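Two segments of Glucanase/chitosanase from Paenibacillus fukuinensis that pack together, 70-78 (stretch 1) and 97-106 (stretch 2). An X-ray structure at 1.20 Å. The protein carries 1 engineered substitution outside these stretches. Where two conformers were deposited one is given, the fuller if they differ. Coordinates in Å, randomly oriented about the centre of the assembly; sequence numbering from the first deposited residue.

Stretch 1 70-78: AYASSYTIQ
Stretch 2 (97-106) TGDGGIDDIT

The two segments bury 376 Å² between them, and the strand that includes Ile-77 and strand 102-106 run in broadly the same direction, 44° apart, with axes 10.3 Å apart at closest. Thr-97, exposed, turns its side chain away. At Gly-98 (phi/psi -62/151) the backbones are in direct contact, CA lying 3.9 Å from Ser-73 CA, and Gly-98 N donates to Ser-73 O at 2.8 Å. An ideal CB here would sit 2.6 Å from Ala-72 O, so glycine permits the approach. Tyr-71 (-91/167; chi1 68°, p; chi2 -89°) lays one ring face against the Asp-99 to Gly-100 peptide, CD2 lying 3.4 Å from Gly-100 N, while Asp-99 points away. Gly-100 combines positive phi (73/-157) with a CB position that would clash with Tyr-71 CD1. Its N also donates to water 1 (2.8 Å), which in turn donates to Ala-72 O and Asp-103 OD2 (both 2.9 Å). Gly-101 (61/-133) leads into the extended strand, where alternate residues Asp-103 and Ile-105 face stretch 1. Asp-103 (chi1 -71°, m) accepts at OD2 a 2.6 Å hydrogen bond from OH of buried Tyr-75 (chi1 67°, p; chi2 96°). Beyond it, Ile-105 (chi1 -51°, m; chi2 130°) brings CD1 to 3.6 Å from Tyr-75 OH, at the ring edge, and 4.0 Å from CG1 of Ile-77 (m, m), closing the contact with apolar packing.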

ATOM      1  N   ALA A  70      -5.419   6.861 -10.927  1.00  5.46           N
ATOM      2  CA  ALA A  70      -3.974   6.775 -11.126  1.00  5.72           C
ATOM      3  C   ALA A  70      -3.439   5.498 -10.503  1.00  5.04           C
ATOM      4  O   ALA A  70      -2.827   5.522  -9.340  1.00  5.52           O
ATOM      5  CB  ALA A  70      -3.338   8.041 -10.597  1.00  6.22           C
ATOM      6  N   TYR A  71      -3.721   4.367 -11.132  1.00  6.00           N
ATOM      7  CA  TYR A  71      -3.337   3.085 -10.583  1.00  5.90           C
ATOM      8  C   TYR A  71      -1.938   2.587 -11.051  1.00  5.33           C
ATOM      9  O   TYR A  71      -1.397   3.113 -12.044  1.00  6.02           O
ATOM     10  CB  TYR A  71      -4.420   2.032 -10.914  1.00  5.99           C
ATOM     11  CG  TYR A  71      -4.514   1.678 -12.416  1.00  6.74           C
ATOM     12  CD1 TYR A  71      -5.331   2.411 -13.237  1.00  8.06           C
ATOM     13  CD2 TYR A  71      -3.775   0.685 -12.981  1.00  6.87           C
ATOM     14  CE1 TYR A  71      -5.413   2.138 -14.597  1.00  9.03           C
ATOM     15  CE2 TYR A  71      -3.849   0.420 -14.336  1.00  7.20           C
ATOM     16  CZ  TYR A  71      -4.688   1.138 -15.105  1.00  7.82           C
ATOM     17  OH  TYR A  71      -4.796   0.803 -16.469  1.00 11.24           O
ATOM     18  N   ALA A  72      -1.415   1.552 -10.372  1.00  4.38           N
ATOM     19  CA  ALA A  72      -0.162   0.947 -10.808  1.00  5.08           C
ATOM     20  C   ALA A  72      -0.474  -0.271 -11.636  1.00  5.45           C
ATOM     21  O   ALA A  72      -1.289  -1.099 -11.216  1.00  5.94           O
ATOM     22  CB  ALA A  72       0.630   0.470  -9.640  1.00  4.80           C
ATOM     23  N   SER A  73       0.092  -0.379 -12.836  1.00  5.50           N
ATOM     24  CA  SER A  73       0.010  -1.589 -13.602  1.00  6.75           C
ATOM     25  C   SER A  73       1.120  -2.569 -13.264  1.00  6.05           C
ATOM     26  O   SER A  73       0.892  -3.766 -13.461  1.00  7.49           O
ATOM     27  CB  SER A  73      -0.036  -1.292 -15.095  1.00  8.18           C
ATOM     28  OG  SER A  73       1.138  -0.686 -15.552  1.00  9.77           O
ATOM     29  N   SER A  74       2.282  -2.087 -12.780  1.00  5.06           N
ATOM     30  CA  SER A  74       3.242  -2.970 -12.220  1.00  5.36           C
ATOM     31  C   SER A  74       3.431  -2.635 -10.775  1.00  4.86           C
ATOM     32  O   SER A  74       3.797  -1.449 -10.554  1.00  4.98           O
ATOM     33  CB  SER A  74       4.630  -2.993 -12.953  1.00  4.75           C
ATOM     34  OG  SER A  74       4.506  -3.526 -14.259  1.00  6.07           O
ATOM     35  N   TYR A  75       3.238  -3.536  -9.870  1.00  4.39           N
ATOM     36  CA  TYR A  75       3.534  -3.315  -8.420  1.00  4.38           C
ATOM     37  C   TYR A  75       3.747  -4.583  -7.770  1.00  4.00           C
ATOM     38  O   TYR A  75       3.373  -5.697  -8.290  1.00  4.93           O
ATOM     39  CB  TYR A  75       2.461  -2.522  -7.745  1.00  4.41           C
ATOM     40  CG  TYR A  75       1.112  -3.258  -7.635  1.00  5.17           C
ATOM     41  CD1 TYR A  75       0.831  -3.926  -6.447  1.00  5.76           C
ATOM     42  CD2 TYR A  75       0.126  -3.134  -8.589  1.00  4.79           C
ATOM     43  CE1 TYR A  75      -0.392  -4.601  -6.309  1.00  5.47           C
ATOM     44  CE2 TYR A  75      -1.136  -3.713  -8.385  1.00  5.42           C
ATOM     45  CZ  TYR A  75      -1.329  -4.403  -7.210  1.00  5.18           C
ATOM     46  OH  TYR A  75      -2.550  -5.047  -6.953  1.00  7.00           O
ATOM     47  N   THR A  76       4.336  -4.519  -6.594  1.00  4.25           N
ATOM     48  CA  THR A  76       4.435  -5.647  -5.669  0.80  4.34           C
ATOM     49  C   THR A  76       3.801  -5.296  -4.358  1.00  4.03           C
ATOM     50  O   THR A  76       3.668  -4.081  -3.991  1.00  4.48           O
ATOM     51  CB  THR A  76       5.931  -6.055  -5.401  0.80  4.49           C
ATOM     52  OG1 THR A  76       6.651  -4.876  -5.023  0.80  4.04           O
ATOM     53  CG2 THR A  76       6.636  -6.520  -6.760  0.80  5.58           C
ATOM     54  N   ILE A  77       3.428  -6.308  -3.639  1.00  4.11           N
ATOM     55  CA  ILE A  77       3.104  -6.237  -2.207  0.80  4.73           C
ATOM     56  C   ILE A  77       4.239  -6.846  -1.458  1.00  4.35           C
ATOM     57  O   ILE A  77       4.654  -7.980  -1.795  1.00  5.36           O
ATOM     58  CB  ILE A  77       1.745  -6.908  -1.854  0.80  5.50           C
ATOM     59  CG1 ILE A  77       0.647  -6.337  -2.641  0.80  6.53           C
ATOM     60  CG2 ILE A  77       1.522  -6.828  -0.351  0.80  5.51           C
ATOM     61  CD1 ILE A  77       0.374  -4.883  -2.333  0.80  7.01           C
ATOM     62  N   GLN A  78       4.761  -6.155  -0.469  1.00  4.26           N
ATOM     63  CA  GLN A  78       5.933  -6.621   0.286  1.00  4.55           C
ATOM     64  C   GLN A  78       5.711  -6.513   1.745  1.00  4.78           C
ATOM     65  O   GLN A  78       4.918  -5.655   2.210  1.00  5.41           O
ATOM     66  CB  GLN A  78       7.159  -5.825  -0.100  1.00  6.00           C
ATOM     67  CG  GLN A  78       7.373  -5.714  -1.599  1.00  7.41           C
ATOM     68  CD  GLN A  78       8.557  -4.875  -1.961  1.00  9.78           C
ATOM     69  OE1 GLN A  78       8.992  -4.075  -1.132  1.00 16.29           O
ATOM     70  NE2 GLN A  78       8.938  -4.828  -3.254  1.00 12.39           N
ATOM     71  N   THR A  97       0.331  -6.533 -14.786  1.00  7.42           N
ATOM     72  CA  THR A  97      -0.929  -6.371 -15.515  1.00  7.93           C
ATOM     73  C   THR A  97      -1.994  -5.818 -14.641  1.00  7.50           C
ATOM     74  O   THR A  97      -3.216  -6.109 -14.774  1.00  9.10           O
ATOM     75  CB  THR A  97      -1.373  -7.720 -16.126  1.00  9.22           C
ATOM     76  OG1 THR A  97      -1.498  -8.658 -15.108  1.00  9.87           O
ATOM     77  CG2 THR A  97      -0.364  -8.115 -17.220  1.00 10.99           C
ATOM     78  N   GLY A  98      -1.637  -4.952 -13.665  1.00  7.08           N
ATOM     79  CA  GLY A  98      -2.646  -4.377 -12.779  1.00  6.44           C
ATOM     80  C   GLY A  98      -3.606  -3.550 -13.648  1.00  7.49           C
ATOM     81  O   GLY A  98      -3.184  -2.924 -14.589  1.00  8.65           O
ATOM     82  N   ASP A  99      -4.828  -3.497 -13.159  1.00  7.60           N
ATOM     83  CA  ASP A  99      -5.919  -2.901 -13.875  1.00  8.52           C
ATOM     84  C   ASP A  99      -6.667  -1.892 -13.051  1.00  8.72           C
ATOM     85  O   ASP A  99      -7.705  -1.418 -13.474  1.00  8.62           O
ATOM     86  CB  ASP A  99      -6.909  -3.967 -14.419  1.00 11.08           C
ATOM     87  CG  ASP A  99      -7.630  -4.702 -13.304  1.00 11.35           C
ATOM     88  OD1 ASP A  99      -7.385  -4.588 -12.138  1.00 12.50           O
ATOM     89  OD2 ASP A  99      -8.571  -5.551 -13.618  1.00 18.37           O
ATOM     90  N   GLY A 100      -6.196  -1.483 -11.876  1.00  7.25           N
ATOM     91  CA  GLY A 100      -6.826  -0.505 -11.066  1.00  7.78           C
ATOM     92  C   GLY A 100      -8.092  -0.999 -10.381  1.00  7.94           C
ATOM     93  O   GLY A 100      -8.303  -2.189 -10.206  1.00  9.03           O
ATOM     94  N   GLY A 101      -8.907  -0.059 -10.041  1.00  7.17           N
ATOM     95  CA  GLY A 101     -10.104  -0.374  -9.294  1.00  8.01           C
ATOM     96  C   GLY A 101      -9.826  -0.997  -7.986  1.00  7.94           C
ATOM     97  O   GLY A 101      -8.931  -0.558  -7.257  1.00  9.62           O
ATOM     98  N   ILE A 102     -10.518  -2.087  -7.641  1.00  7.26           N
ATOM     99  CA  ILE A 102     -10.155  -2.854  -6.425  1.00  6.79           C
ATOM    100  C   ILE A 102      -9.236  -3.953  -6.805  1.00  6.40           C
ATOM    101  O   ILE A 102      -9.504  -4.656  -7.891  1.00  7.61           O
ATOM    102  CB  ILE A 102     -11.474  -3.434  -5.793  1.00  8.17           C
ATOM    103  CG1 ILE A 102     -12.394  -2.293  -5.379  1.00 10.93           C
ATOM    104  CG2 ILE A 102     -11.139  -4.354  -4.689  1.00  8.35           C
ATOM    105  CD1 ILE A 102     -13.827  -2.645  -5.053  1.00 13.90           C
ATOM    106  N   ASP A 103      -8.147  -4.136  -6.069  1.00  6.08           N
ATOM    107  CA  ASP A 103      -7.246  -5.279  -6.150  1.00  6.36           C
ATOM    108  C   ASP A 103      -7.315  -5.933  -4.833  1.00  6.22           C
ATOM    109  O   ASP A 103      -7.208  -5.239  -3.808  1.00  9.34           O
ATOM    110  CB  ASP A 103      -5.834  -4.891  -6.478  1.00  6.19           C
ATOM    111  CG  ASP A 103      -5.655  -4.430  -7.899  1.00  6.54           C
ATOM    112  OD1 ASP A 103      -6.577  -4.593  -8.746  1.00  8.38           O
ATOM    113  OD2 ASP A 103      -4.551  -3.825  -8.123  1.00  6.45           O
ATOM    114  N   ASP A 104      -7.519  -7.206  -4.701  1.00  6.49           N
ATOM    115  CA  ASP A 104      -7.633  -7.883  -3.384  1.00  6.37           C
ATOM    116  C   ASP A 104      -6.804  -9.146  -3.481  1.00  6.86           C
ATOM    117  O   ASP A 104      -7.139  -9.995  -4.404  1.00  8.11           O
ATOM    118  CB  ASP A 104      -9.107  -8.078  -3.059  1.00  7.14           C
ATOM    119  CG  ASP A 104      -9.366  -8.489  -1.651  1.00  7.09           C
ATOM    120  OD1 ASP A 104      -8.491  -8.986  -0.962  1.00  8.07           O
ATOM    121  OD2 ASP A 104     -10.513  -8.459  -1.283  1.00  8.25           O
ATOM    122  N   ILE A 105      -5.774  -9.295  -2.697  1.00  6.40           N
ATOM    123  CA  ILE A 105      -4.748 -10.299  -2.828  1.00  7.37           C
ATOM    124  C   ILE A 105      -4.560 -11.043  -1.575  1.00  5.88           C
ATOM    125  O   ILE A 105      -4.382 -10.457  -0.527  1.00  6.10           O
ATOM    126  CB  ILE A 105      -3.384  -9.655  -3.220  1.00 10.42           C
ATOM    127  CG1 ILE A 105      -3.505  -8.731  -4.442  1.00 11.88           C
ATOM    128  CG2 ILE A 105      -2.291 -10.696  -3.366  1.00 13.63           C
ATOM    129  CD1 ILE A 105      -2.902  -7.367  -4.252  1.00 13.03           C
ATOM    130  N   THR A 106      -4.613 -12.394  -1.654  1.00  6.96           N
ATOM    131  CA  THR A 106      -4.370 -13.278  -0.531  1.00  7.19           C
ATOM    132  C   THR A 106      -3.053 -14.092  -0.759  1.00  7.47           C
ATOM    133  O   THR A 106      -2.805 -14.470  -1.932  1.00  8.85           O
ATOM    134  CB  THR A 106      -5.608 -14.174  -0.323  1.00  8.40           C
ATOM    135  OG1 THR A 106      -6.670 -13.372   0.198  1.00  8.35           O
ATOM    136  CG2 THR A 106      -5.338 -15.216   0.723  1.00  8.93           C
TER
HETATM  137  O   HOH W   1      -3.860  -2.175 -10.431  1.00  8.08           O